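Local coordinates for beta-galactosidase (Marinomonas sp. ef1, PDB 6Y2K), which hydrolyses terminal beta-D-galactosyl residues from beta-galactosides as a cold-active family GH42 glycoside hydrolase that assembles into hexamers, at residues Asp238-Tyr243 with Val261-Ser266; Arg309-Glu314 with Ala346-Tyr351; Asp527-His532 with Gly544-Trp549. One frame throughout, in Å; residues are numbered along the deposited sequence.

Contact 1: residues Asp238-Tyr243 with Val261-Ser266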
loop_
_atom_site.group_PDB
_atom_site.type_symbol
_atom_site.label_atom_id
_atom_site.label_comp_id
_atom_site.label_asym_id
_atom_site.label_seq_id
_atom_site.Cartn_x
_atom_site.Cartn_y
_atom_site.Cartn_z
ATOM N N ASP A 238 -56.075 -15.254 -10.598
ATOM C CA ASP A 238 -54.735 -15.048 -11.151
ATOM C C ASP A 238 -53.809 -16.179 -10.719
ATOM O O ASP A 238 -53.655 -16.428 -9.528
ATOM C CB ASP A 238 -54.130 -13.726 -10.671
ATOM C CG ASP A 238 -54.803 -12.509 -11.273
ATOM O OD1 ASP A 238 -55.193 -12.540 -12.453
ATOM O OD2 ASP A 238 -54.883 -11.492 -10.571
ATOM N N LEU A 239 -53.219 -16.868 -11.687
ATOM C CA LEU A 239 -52.239 -17.920 -11.398
ATOM C C LEU A 239 -50.847 -17.309 -11.503
ATOM O O LEU A 239 -50.520 -16.645 -12.494
ATOM C CB LEU A 239 -52.416 -19.093 -12.358
ATOM C CG LEU A 239 -53.855 -19.639 -12.462
ATOM C CD1 LEU A 239 -53.903 -20.846 -13.372
ATOM C CD2 LEU A 239 -54.406 -19.992 -11.087
ATOM N N VAL A 240 -50.045 -17.537 -10.468
ATOM C CA VAL A 240 -48.753 -16.882 -10.302
ATOM C C VAL A 240 -47.747 -17.890 -9.760
ATOM O O VAL A 240 -48.129 -18.872 -9.112
ATOM C CB VAL A 240 -48.889 -15.646 -9.362
ATOM C CG1 VAL A 240 -49.343 -16.027 -7.963
ATOM C CG2 VAL A 240 -47.602 -14.830 -9.293
ATOM N N HIS A 241 -46.472 -17.663 -10.064
ATOM C CA HIS A 241 -45.386 -18.335 -9.374
ATOM C C HIS A 241 -44.392 -17.301 -8.837
ATOM O O HIS A 241 -44.292 -16.185 -9.373
ATOM C CB HIS A 241 -44.679 -19.362 -10.263
ATOM C CG HIS A 241 -43.682 -20.174 -9.503
ATOM N ND1 HIS A 241 -44.060 -21.155 -8.612
ATOM C CD2 HIS A 241 -42.336 -20.073 -9.404
ATOM C CE1 HIS A 241 -42.985 -21.650 -8.028
ATOM N NE2 HIS A 241 -41.926 -21.009 -8.487
ATOM N N ASN A 242 -43.693 -17.664 -7.757
ATOM C CA ASN A 242 -42.722 -16.771 -7.113
ATOM C C ASN A 242 -41.279 -17.140 -7.502
ATOM O O ASN A 242 -40.724 -18.123 -7.024
ATOM C CB ASN A 242 -42.940 -16.680 -5.585
ATOM C CG ASN A 242 -42.846 -18.021 -4.866
ATOM O OD1 ASN A 242 -43.156 -19.078 -5.422
ATOM N ND2 ASN A 242 -42.421 -17.976 -3.606
ATOM N N TYR A 243 -40.710 -16.331 -8.396
ATOM C CA TYR A 243 -39.347 -16.495 -8.904
ATOM C C TYR A 243 -38.342 -15.805 -7.981
ATOM O O TYR A 243 -38.726 -15.131 -7.017
ATOM C CB TYR A 243 -39.239 -15.924 -10.320
ATOM C CG TYR A 243 -40.289 -16.444 -11.274
ATOM C CD1 TYR A 243 -40.421 -17.809 -11.512
ATOM C CD2 TYR A 243 -41.140 -15.571 -11.959
ATOM C CE1 TYR A 243 -41.380 -18.298 -12.396
ATOM C CE2 TYR A 243 -42.099 -16.049 -12.851
ATOM C CZ TYR A 243 -42.219 -17.416 -13.066
ATOM O OH TYR A 243 -43.174 -17.900 -13.953
ATOM N N VAL A 261 -49.346 -13.983 -13.980
ATOM C CA VAL A 261 -48.522 -12.981 -13.313
ATOM C C VAL A 261 -47.155 -13.593 -13.014
ATOM O O VAL A 261 -47.071 -14.772 -12.661
ATOM C CB VAL A 261 -49.143 -12.548 -11.960
ATOM C CG1 VAL A 261 -48.270 -11.501 -11.273
ATOM C CG2 VAL A 261 -50.572 -12.031 -12.143
ATOM N N ALA A 262 -46.103 -12.790 -13.162
ATOM C CA ALA A 262 -44.773 -13.151 -12.680
ATOM C C ALA A 262 -44.571 -12.429 -11.362
ATOM O O ALA A 262 -44.690 -11.209 -11.305
ATOM C CB ALA A 262 -43.709 -12.733 -13.675
ATOM N N SER A 263 -44.295 -13.178 -10.302
ATOM C CA SER A 263 -43.925 -12.578 -9.028
ATOM C C SER A 263 -42.517 -13.002 -8.683
ATOM O O SER A 263 -42.017 -13.997 -9.212
ATOM C CB SER A 263 -44.886 -12.971 -7.909
ATOM O OG SER A 263 -44.735 -14.316 -7.518
ATOM N N TRP A 264 -41.870 -12.239 -7.812
ATOM C CA TRP A 264 -40.533 -12.616 -7.368
ATOM C C TRP A 264 -40.212 -12.173 -5.958
ATOM O O TRP A 264 -40.954 -11.398 -5.340
ATOM C CB TRP A 264 -39.469 -12.185 -8.391
ATOM C CG TRP A 264 -39.023 -10.778 -8.283
ATOM C CD1 TRP A 264 -39.723 -9.666 -8.643
ATOM C CD2 TRP A 264 -37.750 -10.323 -7.813
ATOM N NE1 TRP A 264 -38.969 -8.537 -8.411
ATOM C CE2 TRP A 264 -37.751 -8.911 -7.903
ATOM C CE3 TRP A 264 -36.601 -10.971 -7.336
ATOM C CZ2 TRP A 264 -36.656 -8.136 -7.515
ATOM C CZ3 TRP A 264 -35.507 -10.200 -6.943
ATOM C CH2 TRP A 264 -35.540 -8.799 -7.044
ATOM N N ASP A 265 -39.107 -12.717 -5.454
ATOM C CA ASP A 265 -38.757 -12.651 -4.054
ATOM C C ASP A 265 -37.450 -11.878 -3.909
ATOM O O ASP A 265 -36.384 -12.380 -4.278
ATOM C CB ASP A 265 -38.647 -14.078 -3.497
ATOM C CG ASP A 265 -39.959 -14.865 -3.611
ATOM O OD1 ASP A 265 -41.015 -14.240 -3.793
ATOM O OD2 ASP A 265 -39.947 -16.111 -3.503
ATOM N N SER A 266 -37.556 -10.660 -3.373
ATOM C CA SER A 266 -36.471 -9.684 -3.344
ATOM C C SER A 266 -35.902 -9.519 -1.945
ATOM O O SER A 266 -36.584 -9.039 -1.024
ATOM C CB SER A 266 -36.947 -8.319 -3.842
ATOM O OG SER A 266 -35.867 -7.386 -3.834
HETATM O O HOH W 1 -45.118 -15.989 -14.467
#
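The carbonyl oxygen of His241 is held by two donors, both from Ser263. Ser263 N reaches His241 O at 3.1 Å, nearly along the C=O axis, while Ser263 OG meets His241 O at 2.7 Å from above the carbonyl plane. For this Ser263 OG takes the crowded place between backbone N and carbonyl carbon (chi1 72°), 3.4 Å from Val240 CG2. One step on, the straightest bond of the pair runs from Tyr243 N to Ser263 O (2.8 Å, 170°), and Asp265 N returns weakly to Tyr243 O. These are the fifth and sixth strands of the eight-stranded parallel (beta/alpha)8 barrel, linked as a beta-alpha-beta unit through helix 252-256. Val240, Asn242, Val261 and Ser263 face its interior, where Val240 and Ser263 meet Met313 of the next strand; Val240 CG2 packs on Val261 CB at 3.8 Å. Toward the C-terminal ends, Asn242 ND2 gives Asp265 OD2 a weak, bent bond, the amide and carboxylate planes 64° apart. The amide is better fixed by residues beyond the two segments: ND2 donates to Asn141 OD1, and OD1 accepts from Glu142 N. On the other side of the sheet Tyr243 turns its ring edge to Ala262, CE2 lying 3.8 Å from CB, and one water joins Tyr243 OH (2.8 Å) to Val261 O.

Contact 2: residues Arg309-Glu314 with Ala346-Tyr351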
loop_
_atom_site.group_PDB
_atom_site.type_symbol
_atom_site.label_atom_id
_atom_site.label_comp_id
_atom_site.label_asym_id
_atom_site.label_seq_id
_atom_site.Cartn_x
_atom_site.Cartn_y
_atom_site.Cartn_z
ATOM N N ARG A 309 -47.415 -8.095 -16.383
ATOM C CA ARG A 309 -47.900 -8.202 -15.003
ATOM C C ARG A 309 -46.829 -8.716 -14.015
ATOM O O ARG A 309 -46.382 -9.874 -14.097
ATOM C CB ARG A 309 -49.126 -9.102 -14.972
ATOM C CG ARG A 309 -50.278 -8.555 -15.810
ATOM C CD ARG A 309 -51.590 -9.245 -15.480
ATOM N NE ARG A 309 -51.996 -9.009 -14.098
ATOM C CZ ARG A 309 -52.909 -9.727 -13.437
ATOM N NH1 ARG A 309 -53.524 -10.761 -14.014
ATOM N NH2 ARG A 309 -53.208 -9.417 -12.180
ATOM N N LEU A 310 -46.448 -7.834 -13.091
ATOM C CA LEU A 310 -45.370 -8.054 -12.129
ATOM C C LEU A 310 -45.903 -7.866 -10.726
ATOM O O LEU A 310 -46.553 -6.856 -10.466
ATOM C CB LEU A 310 -44.270 -7.011 -12.353
ATOM C CG LEU A 310 -43.128 -6.917 -11.325
ATOM C CD1 LEU A 310 -42.266 -8.169 -11.381
ATOM C CD2 LEU A 310 -42.287 -5.674 -11.564
ATOM N N TRP A 311 -45.627 -8.829 -9.842
ATOM C CA TRP A 311 -45.771 -8.674 -8.397
ATOM C C TRP A 311 -44.421 -8.944 -7.729
ATOM O O TRP A 311 -43.550 -9.595 -8.308
ATOM C CB TRP A 311 -46.764 -9.679 -7.796
ATOM C CG TRP A 311 -48.203 -9.607 -8.240
ATOM C CD1 TRP A 311 -48.788 -8.679 -9.043
ATOM C CD2 TRP A 311 -49.239 -10.515 -7.860
ATOM N NE1 TRP A 311 -50.124 -8.958 -9.211
ATOM C CE2 TRP A 311 -50.429 -10.082 -8.486
ATOM C CE3 TRP A 311 -49.275 -11.659 -7.056
ATOM C CZ2 TRP A 311 -51.650 -10.761 -8.336
ATOM C CZ3 TRP A 311 -50.495 -12.342 -6.905
ATOM C CH2 TRP A 311 -51.666 -11.878 -7.539
ATOM N N ILE A 312 -44.260 -8.447 -6.506
ATOM C CA ILE A 312 -43.208 -8.917 -5.619
ATOM C C ILE A 312 -43.951 -9.733 -4.561
ATOM O O ILE A 312 -44.671 -9.169 -3.742
ATOM C CB ILE A 312 -42.401 -7.760 -4.977
ATOM C CG1 ILE A 312 -41.373 -7.184 -5.969
ATOM C CG2 ILE A 312 -41.625 -8.250 -3.749
ATOM C CD1 ILE A 312 -41.930 -6.634 -7.263
ATOM N N MET A 313 -43.810 -11.057 -4.611
ATOM C CA MET A 313 -44.481 -11.944 -3.659
ATOM C C MET A 313 -43.829 -11.911 -2.283
ATOM O O MET A 313 -44.518 -12.083 -1.286
ATOM C CB MET A 313 -44.495 -13.383 -4.170
ATOM C CG MET A 313 -45.392 -14.329 -3.388
ATOM S SD MET A 313 -47.138 -13.880 -3.566
ATOM C CE MET A 313 -47.464 -14.562 -5.178
ATOM N N GLU A 314 -42.508 -11.722 -2.234
ATOM C CA GLU A 314 -41.759 -11.689 -0.971
ATOM C C GLU A 314 -40.762 -10.527 -0.973
ATOM O O GLU A 314 -39.802 -10.526 -1.748
ATOM C CB GLU A 314 -41.005 -13.010 -0.739
ATOM C CG GLU A 314 -41.868 -14.275 -0.730
ATOM C CD GLU A 314 -41.073 -15.554 -0.538
ATOM O OE1 GLU A 314 -39.879 -15.466 -0.193
ATOM O OE2 GLU A 314 -41.637 -16.665 -0.729
ATOM N N ALA A 346 -44.882 -2.792 -10.648
ATOM C CA ALA A 346 -45.402 -3.832 -9.776
ATOM C C ALA A 346 -46.816 -3.462 -9.341
ATOM O O ALA A 346 -47.039 -2.343 -8.873
ATOM C CB ALA A 346 -44.514 -4.013 -8.557
ATOM N N GLU A 347 -47.758 -4.388 -9.534
ATOM C CA GLU A 347 -49.145 -4.209 -9.079
ATOM C C GLU A 347 -49.221 -4.329 -7.568
ATOM O O GLU A 347 -50.004 -3.628 -6.915
ATOM C CB GLU A 347 -50.059 -5.283 -9.679
ATOM C CG GLU A 347 -50.138 -5.312 -11.200
ATOM C CD GLU A 347 -51.089 -6.389 -11.725
ATOM O OE1 GLU A 347 -51.575 -7.243 -10.943
ATOM O OE2 GLU A 347 -51.340 -6.397 -12.951
ATOM N N LEU A 348 -48.411 -5.239 -7.030
ATOM C CA LEU A 348 -48.479 -5.654 -5.639
ATOM C C LEU A 348 -47.066 -5.845 -5.103
ATOM O O LEU A 348 -46.247 -6.429 -5.789
ATOM C CB LEU A 348 -49.226 -6.984 -5.568
ATOM C CG LEU A 348 -49.298 -7.706 -4.226
ATOM C CD1 LEU A 348 -50.070 -6.852 -3.232
ATOM C CD2 LEU A 348 -49.951 -9.064 -4.425
ATOM N N VAL A 349 -46.800 -5.353 -3.892
ATOM C CA VAL A 349 -45.585 -5.682 -3.145
ATOM C C VAL A 349 -45.992 -6.358 -1.840
ATOM O O VAL A 349 -46.632 -5.733 -0.986
ATOM C CB VAL A 349 -44.740 -4.425 -2.853
ATOM C CG1 VAL A 349 -43.608 -4.719 -1.869
ATOM C CG2 VAL A 349 -44.193 -3.867 -4.159
ATOM N N SER A 350 -45.618 -7.627 -1.696
ATOM C CA SER A 350 -45.978 -8.433 -0.537
ATOM C C SER A 350 -44.735 -8.728 0.310
ATOM O O SER A 350 -43.722 -9.188 -0.218
ATOM C CB SER A 350 -46.690 -9.722 -1.000
ATOM O OG SER A 350 -46.748 -10.706 0.014
ATOM N N TYR A 351 -44.823 -8.460 1.608
ATOM C CA TYR A 351 -43.708 -8.697 2.517
ATOM C C TYR A 351 -43.701 -10.137 3.021
ATOM O O TYR A 351 -44.645 -10.891 2.786
ATOM C CB TYR A 351 -43.763 -7.726 3.697
ATOM C CG TYR A 351 -43.846 -6.272 3.292
ATOM C CD1 TYR A 351 -42.714 -5.580 2.882
ATOM C CD2 TYR A 351 -45.055 -5.591 3.320
ATOM C CE1 TYR A 351 -42.785 -4.251 2.510
ATOM C CE2 TYR A 351 -45.136 -4.262 2.950
ATOM C CZ TYR A 351 -43.998 -3.597 2.546
ATOM O OH TYR A 351 -44.074 -2.274 2.177
#
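Glu347 swings CG anti to its carbonyl carbon and then runs straight out (chi2 -179°), while Arg309 bends at its third torsion (chi3 63°), so that the guanidinium presents its NE side to the carboxylate. The two residues stand at the N-terminal ends of the seventh and eighth strands of the (beta/alpha)8 barrel, the last beta-alpha-beta unit of the ring, connected through helix 333-343. The grip is side-on and bidentate: Arg309 NE donates to Glu347 OE2 at 2.9 Å and Arg309 NH2 to Glu347 OE1 at 3.0 Å, each oxygen using its syn lone pair and the two flat groups lying nearly coplanar. Glu347 OE1 takes a second donor, Trp311 NE1, at 2.8 Å; this N-H lies in the indole plane but arrives from above the carboxylate. Three N-H groups thus fix the rotation of the carboxylate and probably favour its ionised form. Arg309 NH1 makes a further salt bridge with Asp238. The indole is also covered by Leu348, whose CD2 sits over one face, 3.9 Å from the centroid of the six-membered ring, a CH-pi contact inside the barrel. Ile312 and Val349 point the other way and pack on Ala341 of helix 333-343, with Ile312 CD1 also touching Ala346 CB. Backbone bonds tie the strands together: Glu347 N to Leu310 O, Ile312 N to Leu348 O, nearly straight at 171°, and Ser350 N to Ile312 O at 2.7 Å. Where segment 309-314 turns a corner at Met313, Ser350 OG, anti to its own backbone N, donates to Met313 O at 2.9 Å from above the carbonyl plane.

Contact 3: residues Asp527-His532 with Gly544-Trp549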
loop_
_atom_site.group_PDB
_atom_site.type_symbol
_atom_site.label_atom_id
_atom_site.label_comp_id
_atom_site.label_asym_id
_atom_site.label_seq_id
_atom_site.Cartn_x
_atom_site.Cartn_y
_atom_site.Cartn_z
ATOM N N ASP A 527 -9.529 -13.958 -27.718
ATOM C CA ASP A 527 -8.549 -13.758 -26.659
ATOM C C ASP A 527 -9.357 -13.724 -25.347
ATOM O O ASP A 527 -10.047 -12.733 -25.060
ATOM C CB ASP A 527 -7.799 -12.441 -26.937
ATOM C CG ASP A 527 -6.744 -12.093 -25.899
ATOM O OD1 ASP A 527 -6.120 -12.997 -25.320
ATOM O OD2 ASP A 527 -6.500 -10.885 -25.682
ATOM N N ALA A 528 -9.319 -14.828 -24.595
ATOM C CA ALA A 528 -10.119 -14.991 -23.387
ATOM C C ALA A 528 -9.218 -14.740 -22.182
ATOM O O ALA A 528 -8.241 -15.466 -21.970
ATOM C CB ALA A 528 -10.739 -16.377 -23.346
ATOM N N LEU A 529 -9.548 -13.701 -21.409
ATOM C CA LEU A 529 -8.583 -13.050 -20.516
ATOM C C LEU A 529 -8.855 -13.186 -19.013
ATOM O O LEU A 529 -10.016 -13.189 -18.580
ATOM C CB LEU A 529 -8.505 -11.556 -20.861
ATOM C CG LEU A 529 -7.860 -11.183 -22.198
ATOM C CD1 LEU A 529 -8.129 -9.720 -22.526
ATOM C CD2 LEU A 529 -6.363 -11.473 -22.211
ATOM N N PRO A 530 -7.770 -13.253 -18.204
ATOM C CA PRO A 530 -7.918 -13.148 -16.766
ATOM C C PRO A 530 -8.115 -11.686 -16.370
ATOM O O PRO A 530 -7.861 -10.773 -17.179
ATOM C CB PRO A 530 -6.578 -13.675 -16.243
ATOM C CG PRO A 530 -5.594 -13.283 -17.299
ATOM C CD PRO A 530 -6.347 -13.341 -18.601
ATOM N N GLU A 531 -8.533 -11.473 -15.124
ATOM C CA GLU A 531 -8.800 -10.126 -14.592
ATOM C C GLU A 531 -7.572 -9.203 -14.651
ATOM O O GLU A 531 -7.709 -7.986 -14.841
ATOM C CB GLU A 531 -9.309 -10.238 -13.145
ATOM C CG GLU A 531 -9.836 -8.944 -12.524
ATOM C CD GLU A 531 -11.146 -8.451 -13.128
ATOM O OE1 GLU A 531 -11.909 -9.236 -13.715
ATOM O OE2 GLU A 531 -11.424 -7.252 -13.002
ATOM N N HIS A 532 -6.379 -9.780 -14.519
ATOM C CA HIS A 532 -5.135 -9.002 -14.448
ATOM C C HIS A 532 -4.627 -8.346 -15.737
ATOM O O HIS A 532 -3.708 -7.531 -15.682
ATOM C CB HIS A 532 -4.001 -9.824 -13.793
ATOM C CG HIS A 532 -3.581 -11.053 -14.557
ATOM N ND1 HIS A 532 -2.863 -10.998 -15.734
ATOM C CD2 HIS A 532 -3.719 -12.373 -14.262
ATOM C CE1 HIS A 532 -2.608 -12.230 -16.148
ATOM N NE2 HIS A 532 -3.107 -13.083 -15.267
ATOM N N GLY A 544 -10.689 3.904 -22.577
ATOM C CA GLY A 544 -10.844 3.107 -21.376
ATOM C C GLY A 544 -10.159 1.771 -21.549
ATOM O O GLY A 544 -9.132 1.684 -22.230
ATOM N N LYS A 545 -10.732 0.739 -20.936
ATOM C CA LYS A 545 -10.219 -0.621 -21.028
ATOM C C LYS A 545 -11.309 -1.619 -21.399
ATOM O O LYS A 545 -12.514 -1.340 -21.280
ATOM C CB LYS A 545 -9.593 -1.041 -19.696
ATOM C CG LYS A 545 -8.505 -0.107 -19.198
ATOM C CD LYS A 545 -7.960 -0.577 -17.861
ATOM C CE LYS A 545 -6.726 0.207 -17.457
ATOM N NZ LYS A 545 -6.389 -0.110 -16.042
ATOM N N LEU A 546 -10.852 -2.783 -21.857
ATOM C CA LEU A 546 -11.677 -3.972 -22.007
ATOM C C LEU A 546 -11.138 -5.059 -21.087
ATOM O O LEU A 546 -9.960 -5.050 -20.736
ATOM C CB LEU A 546 -11.675 -4.443 -23.457
ATOM C CG LEU A 546 -10.389 -5.055 -24.032
ATOM C CD1 LEU A 546 -10.334 -6.569 -23.830
ATOM C CD2 LEU A 546 -10.303 -4.723 -25.510
ATOM N N LYS A 547 -12.003 -5.999 -20.714
ATOM C CA LYS A 547 -11.634 -7.114 -19.848
ATOM C C LYS A 547 -12.362 -8.392 -20.241
ATOM O O LYS A 547 -13.408 -8.341 -20.889
ATOM C CB LYS A 547 -11.922 -6.781 -18.382
ATOM C CG LYS A 547 -13.344 -6.337 -18.086
ATOM C CD LYS A 547 -13.442 -5.753 -16.676
ATOM C CE LYS A 547 -14.865 -5.304 -16.346
ATOM N NZ LYS A 547 -14.993 -4.940 -14.899
ATOM N N HIS A 548 -11.769 -9.529 -19.886
ATOM C CA HIS A 548 -12.396 -10.868 -19.921
ATOM C C HIS A 548 -12.522 -11.525 -21.287
ATOM O O HIS A 548 -12.208 -12.720 -21.432
ATOM C CB HIS A 548 -13.778 -10.891 -19.229
ATOM C CG HIS A 548 -13.779 -10.313 -17.847
ATOM N ND1 HIS A 548 -14.899 -9.735 -17.287
ATOM C CD2 HIS A 548 -12.800 -10.227 -16.913
ATOM C CE1 HIS A 548 -14.607 -9.314 -16.068
ATOM N NE2 HIS A 548 -13.343 -9.602 -15.817
ATOM N N TRP A 549 -13.018 -10.770 -22.266
ATOM C CA TRP A 549 -13.361 -11.285 -23.583
ATOM C C TRP A 549 -12.975 -10.255 -24.648
ATOM O O TRP A 549 -13.386 -9.105 -24.581
ATOM C CB TRP A 549 -14.862 -11.557 -23.633
ATOM C CG TRP A 549 -15.281 -12.396 -24.781
ATOM C CD1 TRP A 549 -15.760 -11.964 -25.985
ATOM C CD2 TRP A 549 -15.259 -13.819 -24.845
ATOM N NE1 TRP A 549 -16.037 -13.035 -26.799
ATOM C CE2 TRP A 549 -15.741 -14.188 -26.121
ATOM C CE3 TRP A 549 -14.876 -14.823 -23.944
ATOM C CZ2 TRP A 549 -15.861 -15.527 -26.524
ATOM C CZ3 TRP A 549 -14.990 -16.151 -24.339
ATOM C CH2 TRP A 549 -15.479 -16.492 -25.625
HETATM O O HOH W 2 -9.364 -8.925 -18.394
HETATM O O HOH W 3 -14.077 -6.995 -13.305
HETATM O O HOH W 4 -12.026 -4.556 -13.195
#
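In the trimerisation domain, the two-stranded antiparallel ribbon 521-528/549-555 comes to an end here, where its second strand is joined to strand 544-547 of a larger mixed sheet. Ala528 and Trp549 form a non-hydrogen-bonded antiparallel pair. Beyond it, Leu529 N makes a straight bond to His548 O (2.8 Å, 178°), met from above the carbonyl plane. Leu529 CD1 rests on Leu546 CD1 at 4.1 Å, the two side chains crossing at about a right angle. The shortest side-chain bond between the two segments is a His-carboxylate hydrogen bond: His548 NE2 donates to Glu531 OE1 at 2.6 Å, along the imidazole plane and onto the syn lone pair. Glu531 reaches it by bending at its second torsion (chi2 69°). Lys547 CG lies over the centre of one imidazole face, and Lys547 NZ is joined to Glu531 OE2 by a water 2.7 Å from that oxygen. Another water, on the backbone, accepts from His548 N and donates to Pro530 O. Asp527 bonds through OD2 to His550 and forms a salt bridge with Arg288 of a second subunit, on which Leu529 also packs, so the ribbon end belongs to a subunit interface. Trp549 N returns to Lys547 O at 2.8 Å around His548, whose phi is positive (77°): a classic gamma turn, carrying the chain from one sheet into the next.

How the contacts relate
Contacts 1 and 2 come in series along the chain and share one closed sheet: in strand order 238-244, 261-266, 310-315 and 348-352, they make up the second half of the barrel. Their centres lie 7 Å apart. Strands 261-266 and 310-315 are direct neighbours, with Ser266 N 2.8 Å from Glu314 O, a probable hydrogen bond. Glycerol, probably from the crystallisation liquor, is bound near the side chains of Asp265 and of Glu314, consistent with a pocket at the C-terminal strand ends, where active sites of such barrels lie. Contact 3 follows later, in the trimerisation domain, its centre about 37 Å from that of contact 1 and 38 Å from that of contact 2; it meets another subunit, whereas the barrel contacts touch none.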